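Local coordinates for alpha-L-rhamnosidase (Streptomyces avermitilis, PDB 3W5M), which hydrolyses terminal alpha-L-rhamnose from flavonoid glycosides and gum arabic, and binds L-rhamnose through a calcium-dependent carbohydrate-binding module, at residues Y359-T362 and S363-P367; L20-A23 and H24-L27; S751-T754 and P755-V758. All coordinates share one frame; numbering follows the deposited sequence. Where two conformers were deposited one is given.

Interaction 1: Y359-T362 and S363-P367; sequences YDVT and SSVRP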
loop_
_atom_site.group_PDB
_atom_site.type_symbol
_atom_site.label_atom_id
_atom_site.label_comp_id
_atom_site.label_asym_id
_atom_site.label_seq_id
_atom_site.Cartn_x
_atom_site.Cartn_y
_atom_site.Cartn_z
ATOM N N TYR A 359 14.381 10.238 -13.458
ATOM C CA TYR A 359 15.631 10.173 -12.701
ATOM C C TYR A 359 16.679 11.062 -13.325
ATOM O O TYR A 359 16.790 11.130 -14.543
ATOM C CB TYR A 359 16.164 8.733 -12.622
ATOM C CG TYR A 359 15.166 7.721 -12.112
ATOM C CD1 TYR A 359 14.955 7.550 -10.727
ATOM C CD2 TYR A 359 14.428 6.918 -13.008
ATOM C CE1 TYR A 359 14.040 6.617 -10.243
ATOM C CE2 TYR A 359 13.504 5.979 -12.518
ATOM C CZ TYR A 359 13.323 5.839 -11.135
ATOM O OH TYR A 359 12.407 4.909 -10.643
ATOM N N ASP A 360 17.444 11.739 -12.464
ATOM C CA ASP A 360 18.583 12.535 -12.892
ATOM C C ASP A 360 19.789 11.612 -12.986
ATOM O O ASP A 360 20.274 11.100 -11.959
ATOM C CB ASP A 360 18.848 13.630 -11.850
ATOM C CG ASP A 360 20.063 14.508 -12.193
ATOM O OD1 ASP A 360 20.976 14.065 -12.943
ATOM O OD2 ASP A 360 20.089 15.656 -11.703
ATOM N N VAL A 361 20.298 11.404 -14.192
ATOM C CA VAL A 361 21.427 10.505 -14.379
ATOM C C VAL A 361 22.620 11.193 -15.048
ATOM O O VAL A 361 23.462 10.533 -15.647
ATOM C CB VAL A 361 21.044 9.203 -15.118
ATOM C CG1 VAL A 361 20.030 8.395 -14.290
ATOM C CG2 VAL A 361 20.550 9.493 -16.548
ATOM N N THR A 362 22.685 12.508 -14.919
ATOM C CA THR A 362 23.745 13.304 -15.533
ATOM C C THR A 362 25.136 12.730 -15.231
ATOM O O THR A 362 25.970 12.614 -16.133
ATOM C CB THR A 362 23.660 14.774 -15.075
ATOM O OG1 THR A 362 22.389 15.295 -15.450
ATOM C CG2 THR A 362 24.745 15.649 -15.764
ATOM N N SER A 363 25.373 12.341 -13.984
ATOM C CA SER A 363 26.746 11.954 -13.592
ATOM C C SER A 363 27.056 10.485 -13.852
ATOM O O SER A 363 28.200 10.036 -13.656
ATOM C CB SER A 363 27.032 12.343 -12.138
ATOM O OG SER A 363 26.179 11.638 -11.266
ATOM N N SER A 364 26.053 9.743 -14.329
ATOM C CA SER A 364 26.187 8.342 -14.667
ATOM C C SER A 364 26.502 8.076 -16.126
ATOM O O SER A 364 27.022 7.022 -16.450
ATOM C CB SER A 364 24.916 7.578 -14.282
ATOM O OG SER A 364 25.099 6.829 -13.101
ATOM N N VAL A 365 26.195 9.008 -17.022
ATOM C CA VAL A 365 26.445 8.750 -18.445
ATOM C C VAL A 365 27.926 8.956 -18.744
ATOM O O VAL A 365 28.594 9.670 -18.008
ATOM C CB VAL A 365 25.594 9.638 -19.380
ATOM C CG1 VAL A 365 24.117 9.292 -19.234
ATOM C CG2 VAL A 365 25.818 11.106 -19.085
ATOM N N ARG A 366 28.399 8.329 -19.813
ATOM C CA ARG A 366 29.823 8.332 -20.192
ATOM C C ARG A 366 30.031 8.700 -21.644
ATOM O O ARG A 366 29.153 8.441 -22.486
ATOM C CB ARG A 366 30.419 6.929 -20.007
ATOM C CG ARG A 366 30.403 6.402 -18.594
ATOM C CD ARG A 366 30.949 4.977 -18.575
ATOM N NE ARG A 366 30.958 4.441 -17.213
ATOM C CZ ARG A 366 31.341 3.211 -16.872
ATOM N NH1 ARG A 366 31.800 2.352 -17.780
ATOM N NH2 ARG A 366 31.287 2.854 -15.599
ATOM N N PRO A 367 31.214 9.273 -21.959
ATOM C CA PRO A 367 31.635 9.323 -23.352
ATOM C C PRO A 367 31.922 7.919 -23.817
ATOM O O PRO A 367 32.443 7.116 -23.051
ATOM C CB PRO A 367 32.956 10.112 -23.303
ATOM C CG PRO A 367 33.414 10.066 -21.884
ATOM C CD PRO A 367 32.137 10.020 -21.077
HETATM O O HOH W 1 23.474 13.140 -11.799
HETATM O O HOH W 2 28.243 12.830 -17.288
#
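Ser364 N donates to Val361 O over 3.0 Å, closing a type I beta turn over 361-364 as the chain leaves its strand. The N-H...O angle is 150°. The same oxygen is approached by Val365 N at 3.4 Å, but that bond is bent and weak. Just before the turn, Asp360 OD1 takes the amide of Thr362 at 3.0 Å (Thr362 N), nearly along the carboxylate C-O axis. This closes an Asx turn. The carboxylate swings forward over the chain because CG of Asp360 lies opposite the backbone N, chi1 178°. A water donates to Asp360 OD1 and accepts from Ser363 N, so the carboxylate holds one amide directly and the next through solvent. Arg320 NH1 makes only a weak, long ion pair with this carboxylate. Thr362 OG1, set beside its own backbone N, bonds to the backbone amide of Ala319 on the neighbouring strand 316-326. The turn thus ends strand 353-360 and starts the link to strand 368-377, in the alpha-L-rhamnosidase N-terminal domain; the two strands belong to different beta-sheets, so the chain crosses from one to the other here. A second water spans the outgoing side, donating to Thr362 O at 2.6 Å and to Val365 O at 3.3 Å. Packing is lighter. Val365 CG2, wedged between its backbone N and carbonyl carbon, rests 3.3 Å from Thr362 O, while Val365 CG1 approaches Val361 CG2 at 4.5 Å, a loose apolar touch. Both valines also lie against Ala319 and Leu333, which puts strands 316-326 and 328-333 beside the turn. Ser364 CB sits near Val361 O, and its side chain also touches Leu333.

Interaction 2: L20-A23 and H24-L27; sequences LDAA and HPRL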
loop_
_atom_site.group_PDB
_atom_site.type_symbol
_atom_site.label_atom_id
_atom_site.label_comp_id
_atom_site.label_asym_id
_atom_site.label_seq_id
_atom_site.Cartn_x
_atom_site.Cartn_y
_atom_site.Cartn_z
ATOM N N LEU A 20 7.499 16.749 -12.938
ATOM C CA LEU A 20 6.164 17.143 -12.489
ATOM C C LEU A 20 5.374 17.562 -13.724
ATOM O O LEU A 20 5.797 18.477 -14.445
ATOM C CB LEU A 20 6.266 18.306 -11.497
ATOM C CG LEU A 20 4.966 18.812 -10.859
ATOM C CD1 LEU A 20 4.435 17.798 -9.861
ATOM C CD2 LEU A 20 5.193 20.137 -10.146
ATOM N N ASP A 21 4.226 16.926 -13.955
ATOM C CA ASP A 21 3.454 17.188 -15.158
ATOM C C ASP A 21 2.280 18.169 -15.027
ATOM O O ASP A 21 1.640 18.472 -16.034
ATOM C CB ASP A 21 3.006 15.862 -15.823
ATOM C CG ASP A 21 4.124 15.221 -16.664
ATOM O OD1 ASP A 21 5.140 15.897 -16.933
ATOM O OD2 ASP A 21 3.994 14.039 -17.057
ATOM N N ALA A 22 2.022 18.685 -13.822
ATOM C CA ALA A 22 0.932 19.649 -13.599
ATOM C C ALA A 22 1.068 20.856 -14.538
ATOM O O ALA A 22 2.163 21.411 -14.680
ATOM C CB ALA A 22 0.916 20.111 -12.144
ATOM N N ALA A 23 -0.027 21.238 -15.209
ATOM C CA ALA A 23 -0.020 22.459 -16.032
ATOM C C ALA A 23 0.105 23.738 -15.184
ATOM O O ALA A 23 0.723 24.755 -15.594
ATOM C CB ALA A 23 -1.267 22.514 -16.919
ATOM N N HIS A 24 -0.500 23.698 -14.006
ATOM C CA HIS A 24 -0.480 24.817 -13.077
ATOM C C HIS A 24 -0.025 24.355 -11.707
ATOM O O HIS A 24 -0.835 24.257 -10.756
ATOM C CB HIS A 24 -1.876 25.448 -13.014
ATOM C CG HIS A 24 -2.381 25.855 -14.361
ATOM N ND1 HIS A 24 -1.970 27.013 -14.983
ATOM C CD2 HIS A 24 -3.192 25.221 -15.239
ATOM C CE1 HIS A 24 -2.541 27.101 -16.171
ATOM N NE2 HIS A 24 -3.282 26.024 -16.354
ATOM N N PRO A 25 1.299 24.064 -11.580
ATOM C CA PRO A 25 1.814 23.543 -10.298
ATOM C C PRO A 25 1.520 24.515 -9.162
ATOM O O PRO A 25 1.650 25.726 -9.343
ATOM C CB PRO A 25 3.338 23.400 -10.529
ATOM C CG PRO A 25 3.626 24.105 -11.801
ATOM C CD PRO A 25 2.346 24.172 -12.597
ATOM N N ARG A 26 1.155 23.988 -7.996
ATOM C CA ARG A 26 0.728 24.824 -6.858
ATOM C C ARG A 26 1.888 25.105 -5.930
ATOM O O ARG A 26 2.521 24.180 -5.410
ATOM C CB ARG A 26 -0.415 24.161 -6.108
ATOM C CG ARG A 26 -1.689 24.094 -6.952
ATOM C CD ARG A 26 -2.735 23.167 -6.309
ATOM N NE ARG A 26 -2.221 21.802 -6.254
ATOM C CZ ARG A 26 -2.760 20.817 -5.529
ATOM N NH1 ARG A 26 -3.846 21.032 -4.792
ATOM N NH2 ARG A 26 -2.199 19.624 -5.541
ATOM N N LEU A 27 2.122 26.386 -5.687
ATOM C CA LEU A 27 3.310 26.860 -4.982
ATOM C C LEU A 27 2.934 27.201 -3.544
ATOM O O LEU A 27 1.823 27.717 -3.288
ATOM C CB LEU A 27 3.811 28.128 -5.699
ATOM C CG LEU A 27 4.135 27.982 -7.196
ATOM C CD1 LEU A 27 4.507 29.348 -7.762
ATOM C CD2 LEU A 27 5.272 27.008 -7.381
#
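Leu20 and Pro25 meet on the inner side of this bend, Leu20 CD2 reaching Pro25 CB at 3.8 Å with the two side chains crossing at a slant. Leu20 gets there because its CG lies opposite the backbone N (chi1 -177°), which sends the branch forward along the chain. Ala22 also points its methyl at the proline, CB standing 4.0 Å from Pro25 N, and Pro25 CD lies 3.5 Å from Ala22 O. Val11 and Trp108 touch both Leu20 and Pro25, so the tight half, centred on buried Pro25, packs against the beta-strands of the N-terminal immunoglobulin-like domain. No hydrogen bond joins the two halves of the bend, which carries the chain into strand 26-32; that strand pairs antiparallel with strands 5-6, 10-11 and 73-74. The other half is looser and faces solvent. There the exposed His24 lays one ring face over the preceding peptide, His24 CG 3.4 Å from Ala23 C. The methyl of Ala23 stands near the same ring, Ala23 CB being 3.7 Å from His24 CD2. Rotation of the imidazole is restrained by a hydrogen bond from ND1 to the carbonyl of Tyr75.

Interaction 3: S751-T754 and P755-V758; sequences SDET and PKDV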
loop_
_atom_site.group_PDB
_atom_site.type_symbol
_atom_site.label_atom_id
_atom_site.label_comp_id
_atom_site.label_asym_id
_atom_site.label_seq_id
_atom_site.Cartn_x
_atom_site.Cartn_y
_atom_site.Cartn_z
ATOM N N SER A 751 -19.829 -7.768 19.695
ATOM C CA SER A 751 -21.189 -8.259 19.967
ATOM C C SER A 751 -22.187 -7.138 20.286
ATOM O O SER A 751 -22.846 -7.138 21.335
ATOM C CB SER A 751 -21.187 -9.324 21.072
ATOM O OG SER A 751 -22.484 -9.882 21.222
ATOM N N ASP A 752 -22.286 -6.179 19.368
ATOM C CA ASP A 752 -23.170 -5.024 19.519
ATOM C C ASP A 752 -23.450 -4.587 18.085
ATOM O O ASP A 752 -22.914 -3.574 17.627
ATOM C CB ASP A 752 -22.448 -3.925 20.317
ATOM C CG ASP A 752 -23.399 -2.904 20.968
ATOM O OD1 ASP A 752 -24.591 -3.214 21.175
ATOM O OD2 ASP A 752 -22.931 -1.783 21.308
ATOM N N GLU A 753 -24.258 -5.381 17.379
ATOM C CA GLU A 753 -24.488 -5.214 15.944
ATOM C C GLU A 753 -25.555 -4.169 15.576
ATOM O O GLU A 753 -26.747 -4.386 15.777
ATOM C CB GLU A 753 -24.829 -6.565 15.301
ATOM C CG GLU A 753 -25.115 -6.514 13.798
ATOM C CD GLU A 753 -23.854 -6.559 12.929
ATOM O OE1 GLU A 753 -22.760 -6.898 13.448
ATOM O OE2 GLU A 753 -23.958 -6.253 11.714
ATOM N N THR A 754 -25.116 -3.045 15.016
ATOM C CA THR A 754 -26.032 -2.007 14.535
ATOM C C THR A 754 -26.721 -2.436 13.252
ATOM O O THR A 754 -26.056 -2.896 12.305
ATOM C CB THR A 754 -25.293 -0.673 14.271
ATOM O OG1 THR A 754 -24.497 -0.331 15.409
ATOM C CG2 THR A 754 -26.287 0.482 13.959
ATOM N N PRO A 755 -28.067 -2.277 13.191
ATOM C CA PRO A 755 -28.845 -2.521 11.979
ATOM C C PRO A 755 -28.268 -1.771 10.776
ATOM O O PRO A 755 -28.002 -0.573 10.852
ATOM C CB PRO A 755 -30.237 -1.985 12.325
ATOM C CG PRO A 755 -30.314 -2.093 13.808
ATOM C CD PRO A 755 -28.920 -1.862 14.326
ATOM N N LYS A 756 -28.062 -2.495 9.682
ATOM C CA LYS A 756 -27.380 -1.956 8.511
ATOM C C LYS A 756 -28.167 -0.867 7.785
ATOM O O LYS A 756 -27.566 -0.038 7.114
ATOM C CB LYS A 756 -26.960 -3.094 7.559
ATOM C CG LYS A 756 -25.949 -4.046 8.186
ATOM C CD LYS A 756 -25.778 -5.304 7.357
ATOM C CE LYS A 756 -24.620 -6.121 7.887
ATOM N NZ LYS A 756 -24.405 -7.291 6.994
ATOM N N ASP A 757 -29.504 -0.850 7.914
ATOM C CA ASP A 757 -30.301 0.236 7.309
ATOM C C ASP A 757 -30.135 1.580 8.043
ATOM O O ASP A 757 -30.133 2.623 7.411
ATOM C CB ASP A 757 -31.791 -0.126 7.143
ATOM C CG ASP A 757 -32.451 -0.574 8.451
ATOM O OD1 ASP A 757 -31.783 -1.189 9.309
ATOM O OD2 ASP A 757 -33.669 -0.328 8.607
ATOM N N VAL A 758 -29.965 1.545 9.359
ATOM C CA VAL A 758 -29.609 2.739 10.143
ATOM C C VAL A 758 -28.247 3.272 9.655
ATOM O O VAL A 758 -28.085 4.465 9.383
ATOM C CB VAL A 758 -29.540 2.424 11.654
ATOM C CG1 VAL A 758 -29.050 3.620 12.466
ATOM C CG2 VAL A 758 -30.901 1.972 12.169
#
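Thr754 and Pro755, adjacent in the chain, set their side chains at about a right angle. With Thr754 OG1 beside the backbone N (chi1 -50°), CG2 lies anti to that N and 3.5 Å from Pro755 CD. Further along, the same methyl approaches Val758 CB at 4.4 Å, a light touch between the loop and the first turn of the helix. Val758 continues inward onto Phe796 and Tyr800 of helix 783-800, while Thr754 rests on Ser813 and Ala814 of helix 812-820.

Polar side chains find their partners beyond the contact. Thr754 OG1 bonds to Thr811 OG1, Glu753 OE1 to Asn749 ND2, and Lys756 NZ to the carbonyl oxygen of Gly743. Between opposite charges there is only proximity: Glu753, bent at chi2 (84°), crosses the extended Lys756 obliquely, OE2 coming to 3.9 Å from Lys756 CE but staying 4.9 Å from NZ. The attraction is therefore probably modest.

In the backbone, no hydrogen bond links 751-754 to 755-758. Pro755 O accepts from Val758 N at 3.3 Å, a weak bond within the first turn after the N-cap residue. Pro755 holds that N-cap position at the start of helix 756-777, one of the helices of the (alpha/alpha)6-barrel catalytic domain.

Overall arrangement
All three contacts are local bends where a loop meets a strand or helix, each in a different domain. Interactions 1 and 2 are neighbours without touching: their centres are 26 Å apart and their nearest atoms about 9 Å. Asp21, within 20-27, hydrogen-bonds Tyr356 on the strand that runs into interaction 1, so the two domains meet near here. Arg26 also forms a salt bridge with Asp712 of the catalytic domain. Interaction 3 is remote, its centre 60 Å from interaction 1 and 45 Å from interaction 2. It alone approaches the catalytic pocket: the Lys756 side chain lies about 9 Å from that of rhamnose-binding Trp695.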